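Long-range contacts in endo-1,4-beta-xylanase I (Hypocrea jecorina, PDB 1XYN), which cleaves internal beta-1,4-xylosidic bonds in the main chain of xylan, a plant cell wall hemicellulose, releasing xylooligosaccharides and xylose: residues N4-Y9 with V36-T41; G13-S18 with W28-D33; M79-N84 with N129-S134; T90-V95 with I104-R109. One frame throughout, in Å; residues are numbered along the deposited sequence.

Contact 1: residues N4-Y9 with V36-T41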
# COMPACT_ATOMS: atom_id res chain seq x y z
N ASN A 4 -2.26 -24.69 9.22
CA ASN A 4 -1.16 -24.35 10.10
C ASN A 4 -0.74 -22.90 9.90
O ASN A 4 0.35 -22.50 10.33
CB ASN A 4 0.03 -25.30 9.88
CG ASN A 4 0.74 -25.06 8.55
OD1 ASN A 4 0.10 -24.82 7.52
ND2 ASN A 4 2.06 -25.13 8.56
N TYR A 5 -1.59 -22.13 9.23
CA TYR A 5 -1.31 -20.72 9.00
C TYR A 5 -2.57 -19.86 9.08
O TYR A 5 -3.61 -20.20 8.51
CB TYR A 5 -0.61 -20.48 7.66
CG TYR A 5 -0.08 -19.07 7.54
CD1 TYR A 5 1.10 -18.71 8.18
CD2 TYR A 5 -0.76 -18.09 6.82
CE1 TYR A 5 1.60 -17.40 8.11
CE2 TYR A 5 -0.28 -16.78 6.74
CZ TYR A 5 0.90 -16.45 7.39
OH TYR A 5 1.39 -15.16 7.33
N ASP A 6 -2.45 -18.75 9.79
CA ASP A 6 -3.54 -17.82 9.97
C ASP A 6 -3.16 -16.46 9.39
O ASP A 6 -2.25 -15.78 9.87
CB ASP A 6 -3.89 -17.71 11.46
CG ASP A 6 -4.87 -16.58 11.77
OD1 ASP A 6 -5.62 -16.16 10.87
OD2 ASP A 6 -4.89 -16.12 12.93
N GLN A 7 -3.85 -16.10 8.31
CA GLN A 7 -3.64 -14.83 7.64
C GLN A 7 -4.47 -13.80 8.38
O GLN A 7 -5.70 -13.90 8.39
CB GLN A 7 -4.07 -14.94 6.17
CG GLN A 7 -4.10 -13.63 5.40
CD GLN A 7 -2.79 -12.85 5.47
OE1 GLN A 7 -2.78 -11.63 5.34
NE2 GLN A 7 -1.68 -13.56 5.69
N ASN A 8 -3.81 -12.86 9.03
CA ASN A 8 -4.53 -11.82 9.75
C ASN A 8 -3.92 -10.44 9.51
O ASN A 8 -3.05 -9.98 10.26
CB ASN A 8 -4.58 -12.13 11.25
CG ASN A 8 -5.50 -11.18 12.00
OD1 ASN A 8 -6.11 -10.29 11.41
ND2 ASN A 8 -5.62 -11.40 13.30
N TYR A 9 -4.42 -9.78 8.47
CA TYR A 9 -3.95 -8.46 8.09
C TYR A 9 -5.12 -7.50 8.09
O TYR A 9 -6.20 -7.82 7.60
CB TYR A 9 -3.30 -8.53 6.70
CG TYR A 9 -2.83 -7.21 6.15
CD1 TYR A 9 -1.55 -6.73 6.45
CD2 TYR A 9 -3.64 -6.45 5.31
CE1 TYR A 9 -1.10 -5.52 5.93
CE2 TYR A 9 -3.20 -5.24 4.79
CZ TYR A 9 -1.93 -4.78 5.10
OH TYR A 9 -1.49 -3.58 4.60
N VAL A 36 -7.83 -11.50 5.65
CA VAL A 36 -7.86 -12.53 6.69
C VAL A 36 -8.28 -13.86 6.10
O VAL A 36 -9.05 -13.92 5.15
CB VAL A 36 -8.87 -12.20 7.81
CG1 VAL A 36 -8.47 -10.93 8.54
CG2 VAL A 36 -10.28 -12.11 7.25
N GLY A 37 -7.81 -14.94 6.71
CA GLY A 37 -8.16 -16.27 6.24
C GLY A 37 -7.21 -17.28 6.84
O GLY A 37 -6.30 -16.91 7.58
N VAL A 38 -7.42 -18.55 6.51
CA VAL A 38 -6.58 -19.61 7.04
C VAL A 38 -6.07 -20.54 5.94
O VAL A 38 -6.69 -20.66 4.88
CB VAL A 38 -7.32 -20.44 8.13
CG1 VAL A 38 -7.77 -19.53 9.26
CG2 VAL A 38 -8.50 -21.20 7.54
N GLY A 39 -4.96 -21.20 6.19
CA GLY A 39 -4.41 -22.10 5.20
C GLY A 39 -3.12 -22.79 5.60
O GLY A 39 -3.04 -23.36 6.69
N TRP A 40 -2.10 -22.68 4.76
CA TRP A 40 -0.84 -23.37 5.02
C TRP A 40 0.41 -22.51 4.88
O TRP A 40 0.47 -21.60 4.06
CB TRP A 40 -0.75 -24.61 4.11
CG TRP A 40 -1.99 -25.48 4.21
CD1 TRP A 40 -2.14 -26.59 4.99
CD2 TRP A 40 -3.26 -25.27 3.57
NE1 TRP A 40 -3.43 -27.07 4.89
CE2 TRP A 40 -4.14 -26.28 4.03
CE3 TRP A 40 -3.75 -24.32 2.66
CZ2 TRP A 40 -5.47 -26.36 3.60
CZ3 TRP A 40 -5.07 -24.40 2.25
CH2 TRP A 40 -5.92 -25.41 2.72
N THR A 41 1.41 -22.82 5.70
CA THR A 41 2.68 -22.10 5.71
C THR A 41 3.45 -22.21 4.38
O THR A 41 4.21 -21.30 4.02
CB THR A 41 3.55 -22.60 6.90
OG1 THR A 41 2.99 -22.11 8.13
CG2 THR A 41 5.00 -22.12 6.79
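Asn4 and Thr41 meet where the two antiparallel strands run out, and a side chain stands in for a backbone acceptor: Thr41 N donates to Asn4 OD1 over 3.0 Å. CG of Asn4 lies between its backbone N and carbonyl carbon (chi1 71°), and the amide beyond it approaches 36-41. The donor meets OD1 from well off the C=O direction, at 114°, and the same oxygen rests on Trp40 CA. Asn4 ND2 and Thr41 OG1 are close, but their angle is poor for a hydrogen bond.

Further along 36-41, Gly39 O takes two N-H groups: Asn4 N at 3.0 Å, nearly in line with the carbonyl, and Tyr5 N in a weak bond of 3.2 Å. Beyond this classic beta bulge the ladder is regular. Gly39 N returns to Tyr5 O, and Gly37 exchanges two bonds with Gln7, the shorter being Gln7 N to Gly37 O at 2.7 Å. The glycines put no side chains on the face that carries Tyr5 and Gln7, where Tyr5 CB packs at 3.6 Å against Trp40 C and the Tyr5 ring stacks on Tyr158.

Val36 and Val38 lie on the other face with Asp6 and Asn8. The valines reach Phe24 and Val26 of the second sheet, while Asp6 OD1 is hydrogen-bonded to Tyr17 OH. One face thus turns into the sandwich and the other toward Tyr158, which probably binds substrate; the outermost strand 5-10 and its neighbour 34-40 are paired as in the beta-jelly roll of family 11 xylanases.

Contact 2: residues G13-S18 with W28-D33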
# COMPACT_ATOMS: atom_id res chain seq x y z
N GLY A 13 -10.72 0.32 11.07
CA GLY A 13 -12.15 0.06 11.08
C GLY A 13 -12.58 -1.16 11.86
O GLY A 13 -11.81 -1.79 12.58
N GLN A 14 -13.85 -1.51 11.69
CA GLN A 14 -14.43 -2.65 12.39
C GLN A 14 -14.25 -3.97 11.62
O GLN A 14 -14.90 -4.20 10.61
CB GLN A 14 -15.92 -2.36 12.67
CG GLN A 14 -16.62 -3.41 13.53
CD GLN A 14 -18.02 -3.00 13.95
OE1 GLN A 14 -18.57 -2.00 13.48
NE2 GLN A 14 -18.61 -3.77 14.86
N VAL A 15 -13.30 -4.79 12.07
CA VAL A 15 -13.03 -6.10 11.46
C VAL A 15 -12.97 -7.15 12.58
O VAL A 15 -12.04 -7.16 13.38
CB VAL A 15 -11.70 -6.12 10.65
CG1 VAL A 15 -11.44 -7.53 10.09
CG2 VAL A 15 -11.74 -5.12 9.50
N SER A 16 -14.00 -7.99 12.63
CA SER A 16 -14.10 -9.05 13.62
C SER A 16 -13.75 -10.39 12.98
O SER A 16 -14.60 -11.04 12.37
CB SER A 16 -15.53 -9.11 14.16
OG SER A 16 -16.05 -7.79 14.32
N TYR A 17 -12.50 -10.80 13.13
CA TYR A 17 -12.01 -12.04 12.56
C TYR A 17 -11.92 -13.15 13.61
O TYR A 17 -11.32 -12.97 14.66
CB TYR A 17 -10.62 -11.79 11.94
CG TYR A 17 -9.93 -13.03 11.43
CD1 TYR A 17 -10.58 -13.92 10.58
CD2 TYR A 17 -8.62 -13.32 11.82
CE1 TYR A 17 -9.95 -15.08 10.13
CE2 TYR A 17 -7.98 -14.47 11.37
CZ TYR A 17 -8.66 -15.34 10.53
OH TYR A 17 -8.04 -16.48 10.10
N SER A 18 -12.48 -14.31 13.29
CA SER A 18 -12.47 -15.45 14.19
C SER A 18 -11.95 -16.71 13.51
O SER A 18 -12.71 -17.44 12.87
CB SER A 18 -13.87 -15.72 14.74
OG SER A 18 -14.41 -14.57 15.36
N TRP A 28 -17.28 -7.34 9.01
CA TRP A 28 -16.53 -6.11 8.86
C TRP A 28 -17.40 -4.91 8.50
O TRP A 28 -18.53 -5.07 8.05
CB TRP A 28 -15.39 -6.28 7.83
CG TRP A 28 -15.85 -6.42 6.37
CD1 TRP A 28 -16.02 -5.40 5.48
CD2 TRP A 28 -16.22 -7.63 5.67
NE1 TRP A 28 -16.48 -5.89 4.28
CE2 TRP A 28 -16.61 -7.25 4.37
CE3 TRP A 28 -16.25 -8.98 6.02
CZ2 TRP A 28 -17.04 -8.18 3.41
CZ3 TRP A 28 -16.68 -9.91 5.07
CH2 TRP A 28 -17.07 -9.50 3.78
N ASN A 29 -16.86 -3.73 8.75
CA ASN A 29 -17.49 -2.45 8.45
C ASN A 29 -16.32 -1.46 8.49
O ASN A 29 -16.11 -0.76 9.48
CB ASN A 29 -18.55 -2.09 9.50
CG ASN A 29 -19.39 -0.90 9.09
OD1 ASN A 29 -19.20 -0.33 8.01
ND2 ASN A 29 -20.33 -0.51 9.95
N THR A 30 -15.56 -1.44 7.41
CA THR A 30 -14.37 -0.60 7.35
C THR A 30 -14.10 0.07 6.00
O THR A 30 -14.64 -0.33 4.97
CB THR A 30 -13.15 -1.45 7.75
OG1 THR A 30 -11.96 -0.65 7.70
CG2 THR A 30 -12.98 -2.64 6.82
N GLN A 31 -13.29 1.12 6.05
CA GLN A 31 -12.89 1.86 4.85
C GLN A 31 -11.51 1.36 4.44
O GLN A 31 -11.08 1.57 3.31
CB GLN A 31 -12.79 3.36 5.15
CG GLN A 31 -14.11 4.10 5.23
CD GLN A 31 -14.78 4.27 3.88
OE1 GLN A 31 -15.79 3.62 3.58
NE2 GLN A 31 -14.21 5.14 3.05
N ASP A 32 -10.85 0.68 5.37
CA ASP A 32 -9.50 0.17 5.15
C ASP A 32 -9.39 -1.30 4.79
O ASP A 32 -10.12 -2.15 5.32
CB ASP A 32 -8.62 0.48 6.36
CG ASP A 32 -8.62 1.94 6.73
OD1 ASP A 32 -8.41 2.80 5.85
OD2 ASP A 32 -8.83 2.24 7.92
N ASP A 33 -8.40 -1.59 3.94
CA ASP A 33 -8.12 -2.93 3.46
C ASP A 33 -7.66 -3.88 4.56
O ASP A 33 -6.92 -3.49 5.47
CB ASP A 33 -7.05 -2.86 2.35
CG ASP A 33 -6.76 -4.22 1.71
OD1 ASP A 33 -7.71 -5.00 1.48
OD2 ASP A 33 -5.57 -4.51 1.43
O HOH W 1 -21.39 -1.90 12.58
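The carboxamides of Gln14 and Asn29 are turned only 23° against each other, and a water joins them at their ends. It donates to Gln14 OE1 at 3.0 Å and accepts from Asn29 ND2 at 3.2 Å. CG is anti to the backbone N in both residues, and Gln14 is extended beyond it (chi2 172°), with OE1 lying 4.0 Å from Asn29 CB.

Beneath the amides the two residues form an antiparallel hydrogen-bonded pair that is unequal in its two bonds. Asn29 N meets Gln14 O at 2.7 Å in the carbonyl plane, whereas Gln14 N reaches Asn29 O at 3.2 Å from well above that plane. On the opposite face Val15 CG2 touches Thr30 CG2 at 3.9 Å and, more loosely, Trp28 CB; the indole itself leads away and meets the ring of Phe34.

Thr30 OG1 closes an ST turn by accepting from Asp32 N at 2.9 Å, and it is also hydrogen-bonded to Gly12 O. Gly13 passes so near that a side chain on it would collide with this hydroxyl. An alanine at Thr30 would probably leave Asp32 N and Gly12 O without their shared mate and open a gap beside Val15 CG2.

Strands 14-19 and 23-30 form a beta hairpin at the margin of the five-stranded sheet, and 23-30 passes the sheet on through backbone bonds from Trp28 and Thr30 to Gly170 and Gly168. Gln31 bonds to Gln116 and Thr118 of the second subunit. Across the sandwich, Val15 packs on Phe34 of strand 34-40 and Gln10 of strand 5-10, and Trp28 on Val163 of strand 155-166.

Contact 3: residues M79-N84 with N129-S134. With CA (calcium ion), chain B.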
# COMPACT_ATOMS: atom_id res chain seq x y z
N MET A 79 -9.64 -15.65 -7.52
CA MET A 79 -10.93 -15.16 -7.05
C MET A 79 -12.09 -16.02 -7.47
O MET A 79 -12.31 -16.22 -8.66
CB MET A 79 -11.14 -13.73 -7.53
CG MET A 79 -10.35 -12.71 -6.77
SD MET A 79 -10.44 -11.09 -7.53
CE MET A 79 -8.71 -10.63 -7.46
N GLU A 80 -12.82 -16.52 -6.49
CA GLU A 80 -13.98 -17.35 -6.73
C GLU A 80 -15.21 -16.48 -6.67
O GLU A 80 -16.28 -16.83 -7.18
CB GLU A 80 -14.07 -18.47 -5.69
CG GLU A 80 -12.86 -19.40 -5.70
CD GLU A 80 -12.74 -20.16 -7.01
OE1 GLU A 80 -13.69 -20.89 -7.35
OE2 GLU A 80 -11.71 -20.03 -7.69
N ASP A 81 -15.01 -15.30 -6.10
CA ASP A 81 -16.07 -14.34 -5.95
C ASP A 81 -15.47 -12.97 -5.71
O ASP A 81 -14.39 -12.84 -5.13
CB ASP A 81 -16.92 -14.75 -4.76
CG ASP A 81 -18.20 -13.98 -4.67
OD1 ASP A 81 -18.64 -13.37 -5.67
OD2 ASP A 81 -18.76 -14.02 -3.57
N ASN A 82 -16.17 -11.94 -6.18
CA ASN A 82 -15.72 -10.56 -6.04
C ASN A 82 -16.86 -9.58 -6.32
O ASN A 82 -17.75 -9.87 -7.15
CB ASN A 82 -14.52 -10.25 -6.94
CG ASN A 82 -14.88 -10.19 -8.43
OD1 ASN A 82 -14.85 -9.11 -9.04
ND2 ASN A 82 -15.19 -11.34 -9.03
N HIS A 83 -16.87 -8.48 -5.58
CA HIS A 83 -17.87 -7.42 -5.72
C HIS A 83 -17.18 -6.10 -5.69
O HIS A 83 -16.34 -5.87 -4.82
CB HIS A 83 -18.82 -7.42 -4.54
CG HIS A 83 -19.45 -8.73 -4.30
ND1 HIS A 83 -20.76 -8.99 -4.62
CD2 HIS A 83 -18.95 -9.88 -3.80
CE1 HIS A 83 -21.05 -10.24 -4.32
NE2 HIS A 83 -19.96 -10.80 -3.82
N ASN A 84 -17.56 -5.23 -6.62
CA ASN A 84 -17.02 -3.88 -6.73
C ASN A 84 -15.50 -3.92 -6.67
O ASN A 84 -14.88 -3.16 -5.92
CB ASN A 84 -17.57 -2.99 -5.61
CG ASN A 84 -19.10 -3.02 -5.54
OD1 ASN A 84 -19.78 -2.46 -6.41
ND2 ASN A 84 -19.64 -3.68 -4.53
N ASN A 129 -15.32 -16.29 -13.83
CA ASN A 129 -16.39 -15.62 -14.57
C ASN A 129 -17.77 -15.91 -13.99
O ASN A 129 -18.71 -15.16 -14.23
CB ASN A 129 -16.33 -15.96 -16.07
CG ASN A 129 -15.05 -15.44 -16.74
OD1 ASN A 129 -14.43 -14.49 -16.28
ND2 ASN A 129 -14.66 -16.08 -17.83
N SER A 130 -17.88 -17.00 -13.24
CA SER A 130 -19.15 -17.35 -12.60
C SER A 130 -18.88 -17.49 -11.11
O SER A 130 -18.58 -18.58 -10.63
CB SER A 130 -19.70 -18.66 -13.17
OG SER A 130 -19.96 -18.54 -14.55
N PRO A 131 -19.01 -16.38 -10.34
CA PRO A 131 -18.78 -16.33 -8.90
C PRO A 131 -19.53 -17.38 -8.09
O PRO A 131 -20.69 -17.69 -8.37
CB PRO A 131 -19.26 -14.92 -8.53
CG PRO A 131 -19.04 -14.14 -9.77
CD PRO A 131 -19.54 -15.09 -10.82
N ARG A 132 -18.84 -17.93 -7.09
CA ARG A 132 -19.39 -18.94 -6.19
C ARG A 132 -18.79 -18.75 -4.80
O ARG A 132 -17.79 -18.06 -4.62
CB ARG A 132 -19.12 -20.37 -6.69
CG ARG A 132 -17.64 -20.69 -6.90
CD ARG A 132 -17.39 -22.16 -7.28
NE ARG A 132 -15.95 -22.38 -7.40
CZ ARG A 132 -15.36 -23.54 -7.69
NH1 ARG A 132 -16.09 -24.63 -7.89
NH2 ARG A 132 -14.04 -23.60 -7.80
N THR A 133 -19.43 -19.37 -3.81
CA THR A 133 -18.99 -19.29 -2.43
C THR A 133 -18.70 -20.68 -1.86
O THR A 133 -18.38 -20.82 -0.68
CB THR A 133 -20.05 -18.61 -1.55
OG1 THR A 133 -21.34 -19.18 -1.81
CG2 THR A 133 -20.09 -17.12 -1.84
N SER A 134 -18.78 -21.70 -2.72
CA SER A 134 -18.54 -23.10 -2.32
C SER A 134 -17.90 -23.86 -3.48
O SER A 134 -18.35 -23.73 -4.63
CB SER A 134 -19.87 -23.79 -1.99
OG SER A 134 -20.70 -22.99 -1.16
CA CA B . -21.18 -13.19 -4.24
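Arg132 runs out alongside Glu80, from a CB that points away from 79-84 to a tip that comes back to it. CG stands between the backbone N and the carbonyl carbon (chi1 57°), about 4.0 Å from Glu80 OE1. The chain then runs extended to NE, with CD passing alongside the same oxygen. NE donates to OE1 at 2.7 Å, nearly in line with its C-O bond, and NH2 adds a second bond of 2.8 Å from above the carboxylate plane. One oxygen therefore faces the guanidinium edge in plane, while the carboxylate is turned 48° against that group. OE2, the other oxygen, is held by Tyr102 OH, and Arg132 NH2 also bonds to Thr136 O; a salt bridge fixed at both ends should have little freedom to turn. Arg128 makes a long, weak ion pair with OE1 and lies close to Arg132; the carboxylate probably offsets part of that repulsion.

The backbones add a bond of their own, Arg132 N to Glu80 O at 2.8 Å, and Pro131 CA leans on that same carbonyl. Next to it Pro131 CB touches Asp81 OD1 at 3.3 Å, and Thr133 CG2 lies beside OD2.

That second oxygen binds calcium at 2.6 Å, and His83 NE2 is the other protein ligand, at 2.7 Å. Glu80 and Asp81 both face Leu63 as a classic beta bulge, at a corner where the chain changes direction. The loop 129-134 is thus tied to a bulged strand edge that presents Asp81 and His83 as a calcium site.

Contact 4: residues T90-V95 with I104-R109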
# COMPACT_ATOMS: atom_id res chain seq x y z
N THR A 90 -3.44 -5.90 -16.60
CA THR A 90 -3.54 -6.36 -17.97
C THR A 90 -4.11 -7.77 -18.09
O THR A 90 -3.66 -8.69 -17.41
CB THR A 90 -2.14 -6.35 -18.62
OG1 THR A 90 -1.54 -5.05 -18.46
CG2 THR A 90 -2.22 -6.69 -20.10
N VAL A 91 -5.11 -7.94 -18.95
CA VAL A 91 -5.68 -9.26 -19.16
C VAL A 91 -4.68 -10.03 -20.01
O VAL A 91 -4.08 -9.48 -20.94
CB VAL A 91 -7.04 -9.20 -19.89
CG1 VAL A 91 -7.70 -10.58 -19.91
CG2 VAL A 91 -7.95 -8.20 -19.21
N LYS A 92 -4.46 -11.29 -19.66
CA LYS A 92 -3.51 -12.14 -20.37
C LYS A 92 -4.18 -13.26 -21.16
O LYS A 92 -3.69 -13.66 -22.22
CB LYS A 92 -2.50 -12.72 -19.38
CG LYS A 92 -1.54 -11.67 -18.86
CD LYS A 92 -0.59 -11.25 -19.95
CE LYS A 92 0.26 -10.08 -19.53
NZ LYS A 92 1.39 -9.89 -20.47
N GLY A 93 -5.30 -13.76 -20.65
CA GLY A 93 -6.00 -14.83 -21.33
C GLY A 93 -7.03 -15.46 -20.44
O GLY A 93 -7.64 -14.78 -19.62
N THR A 94 -7.26 -16.76 -20.61
CA THR A 94 -8.23 -17.47 -19.79
C THR A 94 -7.77 -18.90 -19.49
O THR A 94 -6.77 -19.39 -20.02
CB THR A 94 -9.64 -17.56 -20.46
OG1 THR A 94 -9.57 -18.38 -21.63
CG2 THR A 94 -10.18 -16.17 -20.81
N VAL A 95 -8.53 -19.54 -18.61
CA VAL A 95 -8.31 -20.91 -18.20
C VAL A 95 -9.64 -21.42 -17.71
O VAL A 95 -10.36 -20.71 -17.02
CB VAL A 95 -7.25 -21.03 -17.08
CG1 VAL A 95 -7.61 -20.13 -15.89
CG2 VAL A 95 -7.12 -22.49 -16.62
N ILE A 104 -7.46 -14.26 -16.77
CA ILE A 104 -6.17 -14.07 -16.13
C ILE A 104 -5.67 -12.65 -16.34
O ILE A 104 -5.83 -12.09 -17.42
CB ILE A 104 -5.16 -15.09 -16.68
CG1 ILE A 104 -5.69 -16.50 -16.45
CG2 ILE A 104 -3.79 -14.90 -16.04
CD1 ILE A 104 -4.87 -17.59 -17.09
N TRP A 105 -5.14 -12.06 -15.27
CA TRP A 105 -4.60 -10.70 -15.29
C TRP A 105 -3.21 -10.70 -14.69
O TRP A 105 -2.86 -11.58 -13.90
CB TRP A 105 -5.44 -9.74 -14.43
CG TRP A 105 -6.87 -9.62 -14.79
CD1 TRP A 105 -7.85 -10.56 -14.60
CD2 TRP A 105 -7.51 -8.47 -15.35
NE1 TRP A 105 -9.06 -10.06 -15.00
CE2 TRP A 105 -8.89 -8.78 -15.46
CE3 TRP A 105 -7.06 -7.21 -15.76
CZ2 TRP A 105 -9.83 -7.87 -15.97
CZ3 TRP A 105 -7.99 -6.30 -16.26
CH2 TRP A 105 -9.37 -6.64 -16.37
N GLU A 106 -2.41 -9.72 -15.08
CA GLU A 106 -1.08 -9.55 -14.52
C GLU A 106 -1.06 -8.08 -14.13
O GLU A 106 -1.53 -7.22 -14.88
CB GLU A 106 0.04 -9.84 -15.53
CG GLU A 106 1.43 -9.49 -14.98
CD GLU A 106 2.59 -10.11 -15.75
OE1 GLU A 106 2.59 -10.06 -17.00
OE2 GLU A 106 3.52 -10.65 -15.10
N ASN A 107 -0.54 -7.81 -12.94
CA ASN A 107 -0.49 -6.44 -12.45
C ASN A 107 0.82 -6.26 -11.71
O ASN A 107 1.52 -7.23 -11.44
CB ASN A 107 -1.67 -6.19 -11.51
CG ASN A 107 -1.77 -4.74 -11.08
OD1 ASN A 107 -1.39 -3.83 -11.82
ND2 ASN A 107 -2.29 -4.51 -9.88
N THR A 108 1.16 -5.01 -11.44
CA THR A 108 2.39 -4.71 -10.74
C THR A 108 2.07 -3.78 -9.57
O THR A 108 1.24 -2.88 -9.68
CB THR A 108 3.44 -4.08 -11.68
OG1 THR A 108 3.60 -4.92 -12.83
CG2 THR A 108 4.78 -3.95 -10.98
N ARG A 109 2.68 -4.08 -8.43
CA ARG A 109 2.51 -3.30 -7.22
C ARG A 109 3.87 -2.68 -6.90
O ARG A 109 4.82 -3.39 -6.57
CB ARG A 109 2.04 -4.23 -6.09
CG ARG A 109 0.57 -4.60 -6.17
CD ARG A 109 -0.29 -3.37 -5.92
NE ARG A 109 -1.72 -3.60 -6.12
CZ ARG A 109 -2.64 -2.63 -6.12
NH1 ARG A 109 -2.28 -1.36 -5.94
NH2 ARG A 109 -3.92 -2.93 -6.33
O HOH W 2 -0.44 -4.48 -15.99
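Glu106 O is gripped twice, by Thr90 N at 2.9 Å and by a water that donates to it. The water is also hydrogen-bonded to Thr90 OG1, so it spans the edge of the pair. Glu106 N answers to Thr90 O at 2.8 Å in the carbonyl plane. Further along, Lys92 N meets Ile104 O at 2.7 Å from above the carbonyl plane, and Ile104 N is bonded to Gly93 O.

Between these rungs Val91 faces Trp105 as a non-hydrogen-bonded pair. Val91 CG2, anti to the carbonyl carbon and beside the backbone N, sits over the six-membered ring, 3.5 Å from its centroid and 10° off the normal: a CH-pi contact, while the indole NE1 is hydrogen-bonded to Thr103 OG1. An alanine at Trp105 would probably leave Val91 CG2 without a surface to rest on and the Thr103 hydroxyl without this partner.

The two strands are the arms of a beta hairpin, and 100-109 continues toward the thumb loop of family 11 xylanases; Arg109, at its end, probably binds substrate, as in related xylanases, and forms a salt bridge with Glu112 of the second subunit.

On the face opposite Trp105, Lys92 CE lies 3.4 Å from Glu106 OE1, with NZ making only a long salt bridge. Ile104 CD1 meets Val95 CG1 at 3.9 Å, and both residues pack onto Ala145 of helix 139-148.

In the fold
Along the chain the contacts form two nested pairs in series: contact 2, a hairpin, lies inside the loop closed by contact 1, and contact 4, another hairpin, inside that closed by contact 3. Contacts 1 and 2, with centres about 16 Å apart, touch through Tyr17, whose OH probably also bonds to Gly37 O; they join the two sheets of the jelly roll. Contacts 3 and 4, about 17 Å apart between centres, do not touch. Contacts 2 and 4 are farthest apart, about 28 Å between centres. Contacts 1, 3 and 4 reach the larger, curled sheet, which in this family lines the xylan-binding cleft, with 3 and 4 across the chain's centre from contact 1.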